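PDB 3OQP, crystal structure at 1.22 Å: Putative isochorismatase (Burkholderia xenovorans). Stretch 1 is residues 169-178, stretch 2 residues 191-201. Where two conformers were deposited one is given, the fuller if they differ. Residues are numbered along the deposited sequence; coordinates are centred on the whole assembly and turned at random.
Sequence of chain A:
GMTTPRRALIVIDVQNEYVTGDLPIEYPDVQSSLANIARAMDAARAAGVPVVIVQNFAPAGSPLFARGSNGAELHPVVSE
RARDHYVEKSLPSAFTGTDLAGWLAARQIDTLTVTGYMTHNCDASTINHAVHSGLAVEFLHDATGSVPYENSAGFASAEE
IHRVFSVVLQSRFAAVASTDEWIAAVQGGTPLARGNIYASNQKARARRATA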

ATOM      1  N   LEU A 169       0.816  -8.427  -0.603  1.00  8.79           N
ATOM      2  CA  LEU A 169       2.163  -8.348  -0.018  1.00  9.35           C
ATOM      3  C   LEU A 169       2.992  -9.543  -0.480  1.00  9.05           C
ATOM      4  O   LEU A 169       4.152  -9.408  -0.870  1.00  9.31           O
ATOM      5  N   GLN A 170       2.422 -10.735  -0.380  1.00  9.08           N
ATOM      6  CA  GLN A 170       3.140 -11.967  -0.782  1.00  9.47           C
ATOM      7  C   GLN A 170       3.549 -11.944  -2.238  1.00  9.52           C
ATOM      8  O   GLN A 170       4.582 -12.526  -2.608  1.00 10.65           O
ATOM      9  N   SER A 171       2.774 -11.284  -3.075  1.00  9.31           N
ATOM     10  CA  SER A 171       3.058 -11.246  -4.527  1.00  9.41           C
ATOM     11  C   SER A 171       4.275 -10.415  -4.878  1.00  9.52           C
ATOM     12  O   SER A 171       4.782 -10.600  -6.004  1.00 11.77           O
ATOM     13  N   ARG A 172       4.727  -9.511  -4.022  1.00 10.09           N
ATOM     14  CA  ARG A 172       5.745  -8.585  -4.428  1.00 10.87           C
ATOM     15  C   ARG A 172       6.540  -7.935  -3.306  1.00 10.22           C
ATOM     16  O   ARG A 172       7.722  -7.653  -3.508  1.00 12.70           O
ATOM     17  N   PHE A 173       5.902  -7.624  -2.168  1.00  9.99           N
ATOM     18  CA  PHE A 173       6.515  -6.736  -1.218  1.00 10.43           C
ATOM     19  C   PHE A 173       7.170  -7.398  -0.003  1.00 10.30           C
ATOM     20  O   PHE A 173       8.086  -6.826   0.576  1.00 12.59           O
ATOM     21  N   ALA A 174       6.716  -8.554   0.422  1.00 10.06           N
ATOM     22  CA  ALA A 174       7.139  -9.134   1.681  1.00 10.40           C
ATOM     23  C   ALA A 174       7.001 -10.629   1.617  1.00 10.21           C
ATOM     24  O   ALA A 174       6.213 -11.183   0.793  1.00 13.78           O
ATOM     25  N   ALA A 175       7.748 -11.333   2.470  1.00  9.14           N
ATOM     26  CA  ALA A 175       7.472 -12.718   2.776  1.00 10.35           C
ATOM     27  C   ALA A 175       6.443 -12.734   3.880  1.00  9.71           C
ATOM     28  O   ALA A 175       6.710 -12.289   5.006  1.00 11.23           O
ATOM     29  N   VAL A 176       5.269 -13.276   3.512  1.00  9.10           N
ATOM     30  CA  VAL A 176       4.108 -13.377   4.410  1.00  9.34           C
ATOM     31  C   VAL A 176       4.124 -14.728   5.085  1.00 10.06           C
ATOM     32  O   VAL A 176       4.226 -15.760   4.398  1.00 10.94           O
ATOM     33  N   ALA A 177       4.085 -14.787   6.406  1.00  8.70           N
ATOM     34  CA  ALA A 177       4.220 -16.047   7.132  1.00 10.64           C
ATOM     35  C   ALA A 177       3.544 -15.990   8.439  1.00  9.35           C
ATOM     36  O   ALA A 177       3.229 -14.900   8.949  1.00  9.05           O
ATOM     37  N   SER A 178       3.341 -17.121   9.082  1.00  9.82           N
ATOM     38  CA  SER A 178       2.837 -17.157  10.427  1.00  9.22           C
ATOM     39  C   SER A 178       3.960 -16.832  11.415  1.00  9.85           C
ATOM     40  O   SER A 178       5.137 -16.969  11.112  1.00  9.84           O
ATOM     41  N   PRO A 191      15.855 -17.500   5.362  1.00 13.86           N
ATOM     42  CA  PRO A 191      14.852 -16.548   4.913  1.00 14.34           C
ATOM     43  C   PRO A 191      13.493 -17.173   4.768  1.00 14.77           C
ATOM     44  O   PRO A 191      13.372 -18.395   4.647  1.00 16.55           O
ATOM     45  N   LEU A 192      12.472 -16.353   4.763  1.00 12.62           N
ATOM     46  CA  LEU A 192      11.136 -16.825   4.478  1.00 12.11           C
ATOM     47  C   LEU A 192      10.892 -16.641   2.973  1.00 13.78           C
ATOM     48  O   LEU A 192      11.488 -15.783   2.348  1.00 14.02           O
ATOM     49  N   ALA A 193       9.978 -17.433   2.426  1.00 13.03           N
ATOM     50  CA  ALA A 193       9.684 -17.435   0.998  1.00 13.63           C
ATOM     51  C   ALA A 193       8.846 -16.247   0.526  1.00 14.38           C
ATOM     52  O   ALA A 193       7.846 -15.932   1.151  1.00 14.28           O
ATOM     53  N   ARG A 194       9.273 -15.632  -0.570  1.00 15.24           N
ATOM     54  CA  ARG A 194       8.579 -14.531  -1.234  1.00 15.11           C
ATOM     55  C   ARG A 194       7.962 -15.014  -2.530  1.00 14.65           C
ATOM     56  O   ARG A 194       8.596 -15.791  -3.282  1.00 16.32           O
ATOM     57  N   GLY A 195       6.751 -14.555  -2.833  1.00 13.01           N
ATOM     58  CA  GLY A 195       6.115 -14.834  -4.087  1.00 12.60           C
ATOM     59  C   GLY A 195       6.494 -13.822  -5.152  1.00 12.12           C
ATOM     60  O   GLY A 195       7.363 -12.945  -4.966  1.00 13.41           O
ATOM     61  N   ASN A 196       5.792 -13.868  -6.263  1.00 12.54           N
ATOM     62  CA  ASN A 196       6.035 -12.941  -7.351  1.00 11.83           C
ATOM     63  C   ASN A 196       4.766 -12.763  -8.153  1.00 10.43           C
ATOM     64  O   ASN A 196       3.817 -13.530  -8.050  1.00 12.10           O
ATOM     65  N   ILE A 197       4.683 -11.672  -8.892  1.00 10.53           N
ATOM     66  CA  ILE A 197       3.431 -11.269  -9.529  1.00 10.37           C
ATOM     67  C   ILE A 197       2.999 -12.206 -10.610  1.00 10.81           C
ATOM     68  O   ILE A 197       1.826 -12.558 -10.690  1.00 11.49           O
ATOM     69  N   TYR A 198       3.967 -12.632 -11.433  1.00 10.92           N
ATOM     70  CA  TYR A 198       3.631 -13.565 -12.513  0.50 11.28           C
ATOM     71  C   TYR A 198       3.116 -14.895 -11.940  1.00 11.77           C
ATOM     72  O   TYR A 198       2.036 -15.319 -12.350  1.00 12.72           O
ATOM     73  N   ALA A 199       3.813 -15.518 -10.982  1.00 11.38           N
ATOM     74  CA  ALA A 199       3.332 -16.781 -10.391  1.00 13.03           C
ATOM     75  C   ALA A 199       1.985 -16.572  -9.763  1.00 13.13           C
ATOM     76  O   ALA A 199       1.107 -17.379  -9.829  1.00 14.17           O
ATOM     77  N   SER A 200       1.797 -15.441  -9.076  1.00 12.36           N
ATOM     78  CA  SER A 200       0.559 -15.220  -8.370  1.00 11.33           C
ATOM     79  C   SER A 200      -0.600 -15.073  -9.315  1.00 10.77           C
ATOM     80  O   SER A 200      -1.712 -15.586  -9.064  1.00 12.23           O
ATOM     81  N   ASN A 201      -0.397 -14.346 -10.394  1.00 10.96           N
ATOM     82  CA  ASN A 201      -1.472 -14.178 -11.339  1.00 11.36           C
ATOM     83  C   ASN A 201      -1.716 -15.443 -12.154  1.00 12.12           C
ATOM     84  O   ASN A 201      -2.865 -15.806 -12.377  1.00 13.39           O
TER

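The two stretches meet along a helix that begins earlier in the chain, the short strand 175-177 that comes after it, and an extended segment that leads into a second helix. The axes of the two helices approach to 8.9 Å and run nearly antiparallel, at 154°. Together the stretches bury 513 Å², through small side chains, backbone edges and one well-placed amide.

The closest apolar contacts lie on the strand. Alternation along a strand sends the side chains of Ala 175 and Ala 177 toward the other stretch, while that of Val 176, chi1 t, points away. Leu 192 points toward them in return, with chi1 m and chi2 t. Its CB lies 3.6 Å from Ala 175 CB, and its CD1 reaches to 3.7 Å from Ala 177 CB, so one leucine spans both alanines. The methyl of Ala 175 also sits 3.4 Å from Ala 193 O, an approach that its small size suits. Further along, Ile 197 (chi1 m, chi2 t) starts sideways, but its end comes nearer: CD1 lies 4.0 Å from Arg 172 CD, the aliphatic part of a long side chain in the t, p, t arrangement.

The principal polar side chain is that of Gln 170. With chi1 t and chi2 p it leaves the helix sideways and brings its amide to the other stretch. NE2 donates to Ala 193 O at 3.2 Å with a nearly straight geometry, while OE1 accepts from Val 176 N at 2.8 Å within its own stretch. An amide offers both a donor and an acceptor, and here it ties the helix to the strand and to the opposing segment at once. The backbone adds a weak hydrogen bond from Gly 195 N to Gln 170 O, 3.0 Å long but bent. Glycine fits this place closely: an ideal CB would point toward stretch 1 and fall only 2.7 Å from Gln 170 O, a clash.

Beside it, Asn 196 CA makes a CA-H...O contact of 3.0 Å with Ser 171 O. The Asn 196 side chain itself points away, with chi1 p, and caps the second helix: its OD1 accepts from Ala 199 N at 2.9 Å, satisfying an amide in the first turn. Ser 200, chi1 m, points toward stretch 1, where its OG lies 3.6 Å from Ser 171 CB; the same OG donates to Asn 196 O at 2.9 Å. Ser 171, chi1 p, is compact enough to admit this close approach.

Arg 194, with chi1 m and both chi2 and chi3 t, extends along the surface. Its CG packs 3.8 Å from Ala 175 CB, and one face of the guanidinium lies over Ala 175 N. Its charged end is served by water 1, which accepts from Arg 194 NE at 3.1 Å and donates to Phe 173 O at 2.9 Å. Water 2 makes a second bridge, donating to Val 176 O at 2.8 Å and to Ala 193 O at 2.7 Å.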

ATOM      1  CB  LEU A 169       2.101  -8.304   1.475  1.00  9.07           C
ATOM      2  CG  LEU A 169       1.682  -6.942   2.046  1.00  9.69           C
ATOM      3  CD1 LEU A 169       1.408  -7.155   3.546  1.00 12.92           C
ATOM      4  CD2 LEU A 169       2.682  -5.825   1.840  1.00 10.80           C
ATOM      5  CB  GLN A 170       2.345 -13.205  -0.408  1.00  9.49           C
ATOM      6  CG  GLN A 170       3.006 -14.505  -0.763  1.00  9.27           C
ATOM      7  CD  GLN A 170       4.256 -14.815   0.027  1.00 10.95           C
ATOM      8  OE1 GLN A 170       4.559 -14.134   0.983  1.00 12.41           O
ATOM      9  NE2 GLN A 170       4.994 -15.832  -0.371  1.00 14.47           N
ATOM     10  CB  SER A 171       1.893 -10.695  -5.338  1.00  9.83           C
ATOM     11  OG  SER A 171       1.762  -9.278  -5.124  1.00 11.06           O
ATOM     12  CB  ARG A 172       5.061  -7.491  -5.275  1.00 10.98           C
ATOM     13  CG  ARG A 172       5.980  -6.344  -5.700  1.00 12.24           C
ATOM     14  CD  ARG A 172       7.030  -6.888  -6.697  1.00 12.42           C
ATOM     15  NE  ARG A 172       8.051  -5.896  -7.102  1.00 14.09           N
ATOM     16  CZ  ARG A 172       9.139  -5.570  -6.400  1.00 14.14           C
ATOM     17  NH1 ARG A 172       9.373  -6.058  -5.175  1.00 17.22           N
ATOM     18  NH2 ARG A 172      10.021  -4.717  -6.901  1.00 17.68           N
ATOM     19  CB  PHE A 173       5.478  -5.714  -0.718  1.00 10.35           C
ATOM     20  CG  PHE A 173       4.929  -4.835  -1.809  1.00 11.25           C
ATOM     21  CD1 PHE A 173       5.602  -3.714  -2.157  1.00 12.13           C
ATOM     22  CD2 PHE A 173       3.805  -5.177  -2.563  1.00 11.32           C
ATOM     23  CE1 PHE A 173       5.163  -2.910  -3.196  1.00 12.25           C
ATOM     24  CE2 PHE A 173       3.354  -4.383  -3.566  1.00 11.15           C
ATOM     25  CZ  PHE A 173       4.040  -3.247  -3.891  1.00 12.57           C
ATOM     26  CB  ALA A 174       6.252  -8.599   2.831  1.00 11.49           C
ATOM     27  CB  ALA A 175       8.717 -13.436   3.243  1.00 11.29           C
ATOM     28  CB  VAL A 176       2.815 -13.137   3.660  1.00 10.47           C
ATOM     29  CG1 VAL A 176       1.559 -13.325   4.578  1.00 10.42           C
ATOM     30  CG2 VAL A 176       2.793 -11.756   2.963  1.00 10.15           C
ATOM     31  CB  ALA A 177       5.709 -16.424   7.312  1.00 12.39           C
ATOM     32  CB  SER A 178       2.249 -18.513  10.756  1.00 10.28           C
ATOM     33  OG  SER A 178       3.278 -19.500  10.805  1.00 11.04           O
ATOM     34  CB  PRO A 191      15.349 -16.116   3.549  1.00 15.31           C
ATOM     35  CG  PRO A 191      16.136 -17.243   3.030  1.00 16.70           C
ATOM     36  CD  PRO A 191      16.715 -17.932   4.249  1.00 16.71           C
ATOM     37  CB  LEU A 192      10.113 -16.029   5.324  1.00 12.03           C
ATOM     38  CG  LEU A 192      10.080 -16.396   6.805  1.00 11.63           C
ATOM     39  CD1 LEU A 192       9.276 -15.389   7.541  1.00 13.92           C
ATOM     40  CD2 LEU A 192       9.531 -17.822   7.057  1.00 12.92           C
ATOM     41  CB  ALA A 193       8.928 -18.735   0.657  1.00 14.53           C
ATOM     42  CB  ARG A 194       9.541 -13.374  -1.515  1.00 16.39           C
ATOM     43  CG  ARG A 194       9.950 -12.731  -0.243  1.00 18.86           C
ATOM     44  CD  ARG A 194      11.046 -11.647  -0.324  1.00 20.89           C
ATOM     45  NE  ARG A 194      11.220 -11.067   1.026  1.00 18.52           N
ATOM     46  CZ  ARG A 194      11.856 -11.693   2.008  1.00 16.84           C
ATOM     47  NH1 ARG A 194      12.402 -12.903   1.854  1.00 16.56           N
ATOM     48  NH2 ARG A 194      11.891 -11.179   3.199  1.00 17.12           N
ATOM     49  CB  ASN A 196       7.236 -13.334  -8.213  1.00 12.98           C
ATOM     50  CG  ASN A 196       6.994 -14.601  -8.992  1.00 12.64           C
ATOM     51  OD1 ASN A 196       6.426 -14.549 -10.082  1.00 13.78           O
ATOM     52  ND2 ASN A 196       7.407 -15.734  -8.427  1.00 13.18           N
ATOM     53  CB  ILE A 197       3.607  -9.820 -10.083  1.00 10.53           C
ATOM     54  CG1 ILE A 197       3.607  -8.838  -8.908  1.00 11.02           C
ATOM     55  CG2 ILE A 197       2.484  -9.400 -11.031  1.00 11.76           C
ATOM     56  CD1 ILE A 197       3.950  -7.355  -9.246  1.00 13.29           C
ATOM     57  CB  TYR A 198       4.784 -13.698 -13.507  0.50 10.58           C
ATOM     58  CG  TYR A 198       4.514 -14.533 -14.767  0.50 10.67           C
ATOM     59  CD1 TYR A 198       3.692 -14.062 -15.766  0.50 11.04           C
ATOM     60  CD2 TYR A 198       5.072 -15.830 -14.949  0.50 11.46           C
ATOM     61  CE1 TYR A 198       3.443 -14.825 -16.927  0.50 11.54           C
ATOM     62  CE2 TYR A 198       4.840 -16.575 -16.102  0.50 14.30           C
ATOM     63  CZ  TYR A 198       4.010 -16.062 -17.060  0.50 15.38           C
ATOM     64  OH  TYR A 198       3.759 -16.734 -18.191  0.50 19.19           O
ATOM     65  CB  ALA A 199       4.322 -17.264  -9.338  1.00 13.98           C
ATOM     66  CB  SER A 200       0.632 -13.955  -7.500  1.00 10.98           C
ATOM     67  OG  SER A 200       1.524 -14.103  -6.399  1.00 12.83           O
ATOM     68  CB  ASN A 201      -1.188 -12.987 -12.253  1.00 11.40           C
ATOM     69  CG  ASN A 201      -2.233 -12.788 -13.327  1.00 12.84           C
ATOM     70  OD1 ASN A 201      -1.915 -12.891 -14.516  1.00 13.81           O
ATOM     71  ND2 ASN A 201      -3.480 -12.522 -12.938  1.00 11.46           N
TER
HETATM   72  O   HOH W   1      10.680  -8.017   0.738  1.00 16.61           O
HETATM   73  O   HOH W   2       6.585 -16.809   3.378  1.00 19.18           O